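Local structure of putative sortase (Streptococcus pneumoniae, 2W1J) at residues A[173-178]-A[184-189]; A[114-119]-A[178-183]. The protein probably catalyses the transpeptidation that joins pilin subunits into the pilus fibre, as a class C sortase of the pneumococcus. One frame throughout, in Å; residues are numbered along the deposited sequence.

Interaction 1 (A[173-178]-A[184-189])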
ATOM      1  N   THR A 173      -6.420  -2.084   0.441  1.00  3.71           N
ATOM      2  CA  THR A 173      -7.097  -1.089  -0.385  1.00  4.17           C
ATOM      3  C   THR A 173      -6.066  -0.201  -1.064  1.00  4.17           C
ATOM      4  O   THR A 173      -5.113   0.277  -0.434  1.00  4.81           O
ATOM      5  CB  THR A 173      -8.083  -0.246   0.447  1.00  4.76           C
ATOM      6  OG1 THR A 173      -9.133  -1.102   0.918  1.00  5.09           O
ATOM      7  CG2 THR A 173      -8.687   0.913  -0.363  1.00  6.37           C
ATOM      8  N   LEU A 174      -6.266  -0.009  -2.365  1.00  4.25           N
ATOM      9  CA  LEU A 174      -5.500   0.922  -3.178  1.00  4.60           C
ATOM     10  C   LEU A 174      -6.310   2.211  -3.278  1.00  4.39           C
ATOM     11  O   LEU A 174      -7.486   2.194  -3.658  1.00  4.97           O
ATOM     12  CB  LEU A 174      -5.225   0.309  -4.549  1.00  5.84           C
ATOM     13  CG  LEU A 174      -4.694  -1.131  -4.511  1.00  4.65           C
ATOM     14  CD1 LEU A 174      -4.487  -1.629  -5.932  1.00  6.15           C
ATOM     15  CD2 LEU A 174      -3.399  -1.208  -3.735  1.00  7.18           C
ATOM     16  N   LEU A 175      -5.670   3.314  -2.886  1.00  4.84           N
ATOM     17  CA  LEU A 175      -6.332   4.596  -2.681  0.50  4.70           C
ATOM     18  C   LEU A 175      -5.761   5.658  -3.619  1.00  4.50           C
ATOM     19  O   LEU A 175      -4.548   5.843  -3.668  1.00  4.58           O
ATOM     20  CB  LEU A 175      -6.100   5.027  -1.228  0.50  4.86           C
ATOM     21  CG  LEU A 175      -6.492   6.436  -0.790  0.50  3.95           C
ATOM     22  CD1 LEU A 175      -7.993   6.613  -0.928  0.50  5.43           C
ATOM     23  CD2 LEU A 175      -6.050   6.717   0.641  0.50  3.57           C
ATOM     24  N   THR A 176      -6.638   6.365  -4.334  1.00  4.33           N
ATOM     25  CA  THR A 176      -6.194   7.495  -5.151  1.00  4.84           C
ATOM     26  C   THR A 176      -7.275   8.566  -5.189  1.00  4.76           C
ATOM     27  O   THR A 176      -8.335   8.404  -4.586  1.00  5.22           O
ATOM     28  CB  THR A 176      -5.767   7.027  -6.554  1.00  5.15           C
ATOM     29  OG1 THR A 176      -5.041   8.068  -7.209  1.00  6.23           O
ATOM     30  CG2 THR A 176      -6.964   6.615  -7.405  1.00  6.59           C
ATOM     31  N   CYS A 177      -7.008   9.659  -5.892  0.50  4.64           N
ATOM     32  CA  CYS A 177      -8.007  10.713  -6.035  0.50  4.71           C
ATOM     33  C   CYS A 177      -8.897  10.465  -7.242  0.50  4.70           C
ATOM     34  O   CYS A 177      -8.491   9.813  -8.206  0.50  5.75           O
ATOM     35  CB  CYS A 177      -7.338  12.081  -6.153  0.50  5.27           C
ATOM     36  SG  CYS A 177      -6.492  12.572  -4.647  0.50  4.13           S
ATOM     37  N   THR A 178     -10.110  11.005  -7.195  1.00  4.72           N
ATOM     38  CA  THR A 178     -11.076  10.792  -8.264  1.00  4.85           C
ATOM     39  C   THR A 178     -12.157  11.871  -8.139  1.00  3.76           C
ATOM     40  O   THR A 178     -12.243  12.532  -7.106  1.00  3.76           O
ATOM     41  CB  THR A 178     -11.666   9.367  -8.141  1.00  4.89           C
ATOM     42  OG1 THR A 178     -11.997   8.852  -9.434  1.00  7.37           O
ATOM     43  CG2 THR A 178     -12.869   9.322  -7.212  1.00  6.15           C
ATOM     44  N   THR A 184     -11.949  15.694  -6.275  1.00  4.28           N
ATOM     45  CA  THR A 184     -12.721  16.137  -5.121  1.00  5.29           C
ATOM     46  C   THR A 184     -12.993  14.979  -4.158  1.00  5.36           C
ATOM     47  O   THR A 184     -13.343  15.208  -2.993  1.00  6.41           O
ATOM     48  CB  THR A 184     -14.069  16.706  -5.583  1.00  5.38           C
ATOM     49  OG1 THR A 184     -14.633  15.808  -6.542  1.00  6.81           O
ATOM     50  CG2 THR A 184     -13.886  18.088  -6.230  1.00  7.15           C
ATOM     51  N   HIS A 185     -12.829  13.752  -4.644  1.00  3.63           N
ATOM     52  CA  HIS A 185     -13.181  12.554  -3.897  1.00  4.00           C
ATOM     53  C   HIS A 185     -12.019  11.584  -3.936  1.00  3.78           C
ATOM     54  O   HIS A 185     -10.956  11.907  -4.474  1.00  3.65           O
ATOM     55  CB  HIS A 185     -14.454  11.949  -4.479  1.00  4.88           C
ATOM     56  CG  HIS A 185     -15.653  12.814  -4.260  1.00  7.38           C
ATOM     57  ND1 HIS A 185     -15.930  13.910  -5.050  1.00  7.96           N
ATOM     58  CD2 HIS A 185     -16.595  12.801  -3.286  1.00 11.30           C
ATOM     59  CE1 HIS A 185     -17.022  14.504  -4.601  1.00 11.09           C
ATOM     60  NE2 HIS A 185     -17.442  13.854  -3.530  1.00 11.36           N
ATOM     61  N   ARG A 186     -12.216  10.409  -3.356  1.00  3.92           N
ATOM     62  CA  ARG A 186     -11.178   9.378  -3.383  1.00  4.27           C
ATOM     63  C   ARG A 186     -11.779   8.084  -3.906  1.00  4.07           C
ATOM     64  O   ARG A 186     -12.942   7.765  -3.624  1.00  4.95           O
ATOM     65  CB  ARG A 186     -10.569   9.136  -1.991  1.00  5.27           C
ATOM     66  CG  ARG A 186     -10.091  10.412  -1.291  1.00  5.32           C
ATOM     67  CD  ARG A 186      -8.894  11.043  -1.976  1.00  6.49           C
ATOM     68  NE  ARG A 186      -8.481  12.295  -1.335  1.00  6.12           N
ATOM     69  CZ  ARG A 186      -8.661  13.513  -1.835  1.00  6.46           C
ATOM     70  NH1 ARG A 186      -9.278  13.689  -2.997  1.00  7.60           N
ATOM     71  NH2 ARG A 186      -8.219  14.572  -1.158  1.00  7.50           N
ATOM     72  N   LEU A 187     -10.983   7.368  -4.692  1.00  4.21           N
ATOM     73  CA  LEU A 187     -11.341   6.056  -5.216  1.00  4.57           C
ATOM     74  C   LEU A 187     -10.631   5.003  -4.379  1.00  4.23           C
ATOM     75  O   LEU A 187      -9.411   5.091  -4.167  1.00  4.90           O
ATOM     76  CB  LEU A 187     -10.876   5.947  -6.671  1.00  5.34           C
ATOM     77  CG  LEU A 187     -11.160   4.625  -7.387  1.00  5.66           C
ATOM     78  CD1 LEU A 187     -12.643   4.462  -7.592  1.00  8.39           C
ATOM     79  CD2 LEU A 187     -10.435   4.557  -8.729  1.00  8.95           C
ATOM     80  N   LEU A 188     -11.395   4.014  -3.927  1.00  4.53           N
ATOM     81  CA  LEU A 188     -10.892   2.917  -3.109  1.00  4.80           C
ATOM     82  C   LEU A 188     -11.103   1.619  -3.861  1.00  5.04           C
ATOM     83  O   LEU A 188     -12.252   1.249  -4.130  1.00  6.98           O
ATOM     84  CB  LEU A 188     -11.685   2.807  -1.809  1.00  5.80           C
ATOM     85  CG  LEU A 188     -11.649   3.956  -0.817  1.00  8.53           C
ATOM     86  CD1 LEU A 188     -12.294   3.569   0.493  1.00 13.41           C
ATOM     87  CD2 LEU A 188     -10.266   4.473  -0.610  1.00  7.99           C
ATOM     88  N   VAL A 189     -10.019   0.925  -4.176  1.00  4.30           N
ATOM     89  CA  VAL A 189     -10.111  -0.376  -4.812  1.00  4.27           C
ATOM     90  C   VAL A 189      -9.651  -1.388  -3.772  1.00  4.11           C
ATOM     91  O   VAL A 189      -8.466  -1.437  -3.441  1.00  4.81           O
ATOM     92  CB  VAL A 189      -9.242  -0.434  -6.077  1.00  4.58           C
ATOM     93  CG1 VAL A 189      -9.215  -1.850  -6.634  1.00  6.14           C
ATOM     94  CG2 VAL A 189      -9.772   0.556  -7.127  1.00  6.28           C
TER
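His185 O is gripped from opposite faces of its carbonyl plane: Thr178 N donates to His185 O at 3.0 Å from one, and Arg186 NH1 donates to His185 O at 2.9 Å from the other. The arginine chain, bent about its CB-CG bond (chi2 -68°), folds back to bring NH1 there. NH1 also donates to Asn183 O, and NH2 forms a salt bridge with Asp42, so the flat, many-armed guanidinium is fixed in its rotation. In the conformer described, one of two for Cys177, SG lies over a guanidinium face, nearer the rim than the centre, 3.4 Å from Arg186 NH1. Strands 170-178 and 185-194 form an antiparallel hairpin, with a classic beta bulge where Thr184 and His185 together face Thr178; His185 N is 2.8 Å from Thr178 O. The beta-branched threonines suit extended chain and put methyls against neighbours: Thr178 CG2 packs 3.7 Å from Leu187 N, and Thr176 CG2 lies alongside Leu187 CB at 4.0 Å. Thr176, Thr178 and Leu187 share this face of the sheet with Leu174 and Val189. Held beside Cys177 by His185 O, Asn183 O and Asp42, Arg186 is placed consistently with the Cys-Arg pair of a sortase active site.

Interaction 2 (A[114-119]-A[178-183]); sequences AHTGLP and TPYMIN
Thr116 and Tyr180 bring together two loops at one rim of the sortase beta-barrel fold, the second loop making a type II beta turn at 179-182. The direct contacts are light van der Waals ones. Thr116 CG2, placed anti to its own backbone N (OG1 chi1 -79°), meets the ring edge of Tyr180 near its plane, 4.0 Å from CD1, while OG1 turns to Thr176. Met181 reaches across with its flexible thioether, and its methyl CE lies 3.6 Å from both O and CA of Gly117. Glycine suits this spot twice over: its positive phi (87°) would press a side chain against the preceding carbonyl, and Met181 CE leaves little room there. Polar contact passes through water. One water bridges Thr116 O, at 2.7 Å, to Asn183 ND2; a second accepts from Met181 N and donates to Asn183 OD1 at 2.7 Å, with a weak bond to Thr116 O. Both ends of the asparagine amide, donor and acceptor, are thus put to use. Backbone bonds hold the turn in shape: the Thr178-Pro179 peptide is cis, and Pro179 O accepts from both Ile182 N and Asn183 N. Within the turn, Met181 CG sits over the centre of the Tyr180 ring, 3.5 Å above its plane.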
ATOM      1  N   ALA A 114      -1.472   6.281  -4.033  1.00  3.96           N
ATOM      2  CA  ALA A 114      -0.654   6.899  -5.077  1.00  4.34           C
ATOM      3  C   ALA A 114      -1.488   7.874  -5.895  1.00  5.35           C
ATOM      4  O   ALA A 114      -2.726   7.845  -5.842  1.00  5.56           O
ATOM      5  CB  ALA A 114      -0.007   5.838  -5.982  1.00  4.08           C
ATOM      6  N   HIS A 115      -0.811   8.737  -6.644  1.00  7.74           N
ATOM      7  CA  HIS A 115      -1.480   9.799  -7.392  1.00  8.31           C
ATOM      8  C   HIS A 115      -2.262   9.284  -8.592  1.00  8.92           C
ATOM      9  O   HIS A 115      -1.973   8.221  -9.147  1.00  9.05           O
ATOM     10  CB  HIS A 115      -0.454  10.801  -7.918  1.00  9.09           C
ATOM     11  CG  HIS A 115       0.116  11.707  -6.875  1.00 10.97           C
ATOM     12  ND1 HIS A 115      -0.664  12.383  -5.961  1.00 12.51           N
ATOM     13  CD2 HIS A 115       1.392  12.092  -6.637  1.00 10.11           C
ATOM     14  CE1 HIS A 115       0.109  13.131  -5.193  1.00 13.09           C
ATOM     15  NE2 HIS A 115       1.361  12.979  -5.587  1.00 11.79           N
ATOM     16  N   THR A 116      -3.234  10.092  -9.013  1.00  9.57           N
ATOM     17  CA  THR A 116      -3.844   9.982 -10.333  1.00  9.24           C
ATOM     18  C   THR A 116      -3.628  11.307 -11.057  1.00  8.75           C
ATOM     19  O   THR A 116      -3.792  12.377 -10.469  1.00 10.54           O
ATOM     20  CB  THR A 116      -5.369   9.688 -10.253  1.00  9.80           C
ATOM     21  OG1 THR A 116      -5.599   8.292  -9.974  1.00 11.42           O
ATOM     22  CG2 THR A 116      -6.047  10.028 -11.558  1.00  9.57           C
ATOM     23  N   GLY A 117      -3.231  11.241 -12.324  1.00  7.35           N
ATOM     24  CA  GLY A 117      -3.168  12.446 -13.146  1.00  7.46           C
ATOM     25  C   GLY A 117      -1.877  13.243 -13.072  1.00  7.81           C
ATOM     26  O   GLY A 117      -1.823  14.360 -13.576  1.00  8.52           O
ATOM     27  N   LEU A 118      -0.828  12.692 -12.460  1.00  8.64           N
ATOM     28  CA  LEU A 118       0.489  13.332 -12.507  0.50  9.52           C
ATOM     29  C   LEU A 118       0.969  13.377 -13.943  1.00  9.69           C
ATOM     30  O   LEU A 118       0.895  12.378 -14.651  1.00 11.08           O
ATOM     31  CB  LEU A 118       1.503  12.515 -11.718  0.50 10.27           C
ATOM     32  CG  LEU A 118       1.494  12.630 -10.205  0.50 10.02           C
ATOM     33  CD1 LEU A 118       2.752  11.956  -9.681  0.50 11.20           C
ATOM     34  CD2 LEU A 118       1.455  14.087  -9.789  0.50  8.77           C
ATOM     35  N   PRO A 119       1.481  14.532 -14.395  1.00  9.87           N
ATOM     36  CA  PRO A 119       1.859  14.612 -15.808  1.00  9.59           C
ATOM     37  C   PRO A 119       3.046  13.719 -16.154  1.00  9.48           C
ATOM     38  O   PRO A 119       3.210  13.341 -17.309  1.00 10.98           O
ATOM     39  CB  PRO A 119       2.252  16.085 -15.990  1.00  9.70           C
ATOM     40  CG  PRO A 119       1.614  16.806 -14.839  1.00 12.08           C
ATOM     41  CD  PRO A 119       1.602  15.828 -13.707  1.00  9.47           C
ATOM     42  N   THR A 178     -10.110  11.005  -7.195  1.00  4.72           N
ATOM     43  CA  THR A 178     -11.076  10.792  -8.264  1.00  4.85           C
ATOM     44  C   THR A 178     -12.157  11.871  -8.139  1.00  3.76           C
ATOM     45  O   THR A 178     -12.243  12.532  -7.106  1.00  3.76           O
ATOM     46  CB  THR A 178     -11.666   9.367  -8.141  1.00  4.89           C
ATOM     47  OG1 THR A 178     -11.997   8.852  -9.434  1.00  7.37           O
ATOM     48  CG2 THR A 178     -12.869   9.322  -7.212  1.00  6.15           C
ATOM     49  N   PRO A 179     -12.961  12.105  -9.192  1.00  3.96           N
ATOM     50  CA  PRO A 179     -12.806  11.618 -10.560  1.00  4.06           C
ATOM     51  C   PRO A 179     -11.500  12.104 -11.179  1.00  3.81           C
ATOM     52  O   PRO A 179     -10.905  13.073 -10.703  1.00  4.34           O
ATOM     53  CB  PRO A 179     -13.989  12.251 -11.305  1.00  4.64           C
ATOM     54  CG  PRO A 179     -14.996  12.583 -10.224  1.00  5.58           C
ATOM     55  CD  PRO A 179     -14.163  12.944  -9.031  1.00  4.61           C
ATOM     56  N   TYR A 180     -11.102  11.436 -12.253  1.00  4.40           N
ATOM     57  CA  TYR A 180      -9.937  11.811 -13.033  1.00  4.66           C
ATOM     58  C   TYR A 180      -9.978  13.315 -13.336  1.00  4.17           C
ATOM     59  O   TYR A 180     -10.963  13.827 -13.881  1.00  3.99           O
ATOM     60  CB  TYR A 180      -9.955  10.968 -14.312  1.00  4.61           C
ATOM     61  CG  TYR A 180      -8.897  11.301 -15.344  1.00  4.49           C
ATOM     62  CD1 TYR A 180      -7.563  11.001 -15.122  1.00  5.24           C
ATOM     63  CD2 TYR A 180      -9.246  11.913 -16.546  1.00  3.96           C
ATOM     64  CE1 TYR A 180      -6.589  11.301 -16.077  1.00  3.97           C
ATOM     65  CE2 TYR A 180      -8.286  12.208 -17.509  1.00  4.00           C
ATOM     66  CZ  TYR A 180      -6.959  11.909 -17.262  1.00  3.55           C
ATOM     67  OH  TYR A 180      -6.008  12.208 -18.209  1.00  4.98           O
ATOM     68  N   MET A 181      -8.911  14.016 -12.963  1.00  3.88           N
ATOM     69  CA  MET A 181      -8.753  15.440 -13.286  1.00  4.38           C
ATOM     70  C   MET A 181      -9.799  16.324 -12.628  1.00  4.61           C
ATOM     71  O   MET A 181     -10.027  17.459 -13.060  1.00  5.26           O
ATOM     72  CB  MET A 181      -8.670  15.666 -14.796  1.00  4.47           C
ATOM     73  CG  MET A 181      -7.464  14.974 -15.385  1.00  4.45           C
ATOM     74  SD  MET A 181      -5.884  15.638 -14.810  1.00  4.97           S
ATOM     75  CE  MET A 181      -4.753  14.517 -15.622  1.00  6.27           C
ATOM     76  N   ILE A 182     -10.369  15.820 -11.534  1.00  4.80           N
ATOM     77  CA  ILE A 182     -11.300  16.585 -10.716  1.00  4.75           C
ATOM     78  C   ILE A 182     -10.865  16.504  -9.249  1.00  4.37           C
ATOM     79  O   ILE A 182     -10.692  17.537  -8.592  1.00  4.66           O
ATOM     80  CB  ILE A 182     -12.750  16.102 -10.909  1.00  5.19           C
ATOM     81  CG1 ILE A 182     -13.163  16.245 -12.382  1.00  7.09           C
ATOM     82  CG2 ILE A 182     -13.707  16.829  -9.954  1.00  7.04           C
ATOM     83  CD1 ILE A 182     -13.485  17.639 -12.819  1.00 11.45           C
ATOM     84  N   ASN A 183     -10.708  15.282  -8.733  1.00  3.97           N
ATOM     85  CA  ASN A 183      -9.962  15.047  -7.485  1.00  4.50           C
ATOM     86  C   ASN A 183     -10.638  15.531  -6.213  1.00  4.78           C
ATOM     87  O   ASN A 183      -9.987  15.680  -5.174  1.00  6.51           O
ATOM     88  CB  ASN A 183      -8.561  15.653  -7.578  1.00  6.27           C
ATOM     89  CG  ASN A 183      -7.729  15.020  -8.662  1.00  6.00           C
ATOM     90  OD1 ASN A 183      -7.945  13.879  -9.047  1.00  6.96           O
ATOM     91  ND2 ASN A 183      -6.746  15.770  -9.159  1.00  7.65           N
TER
HETATM   92  O   HOH W   1      -6.802  13.098 -11.355  1.00  4.81           O
HETATM   93  O   HOH W   2      -4.571  14.957 -10.973  1.00  8.88           O

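How the interactions relate
Thr178 belongs to both contacts, as the last residue of strand 170-178 and the first of the loop segment in interaction 2; the two centres are about 9 Å apart. Thr176 joins the two contacts directly: its OG1 lies 2.7 Å from Ala114 O and 2.8 Å from Thr116 OG1, both probable hydrogen bonds. Cys177 CB packs 3.5 Å from Asn183 OD1. Interaction 1 supplies Cys177 and Arg186, and segment 114-119 supplies His115, consistent with the Cys-His-Arg set of sortases. A glycerol, probably from the crystallisation liquor, is hydrogen-bonded to His115 ND1 and Thr116 N; glycerol also lies near the Tyr180 and Cys177 side chains (about 3 and 4 Å), perhaps marking the substrate cleft. Trp44 touches Cys177, Arg186 and His115, consistent with the lid of pilus sortases.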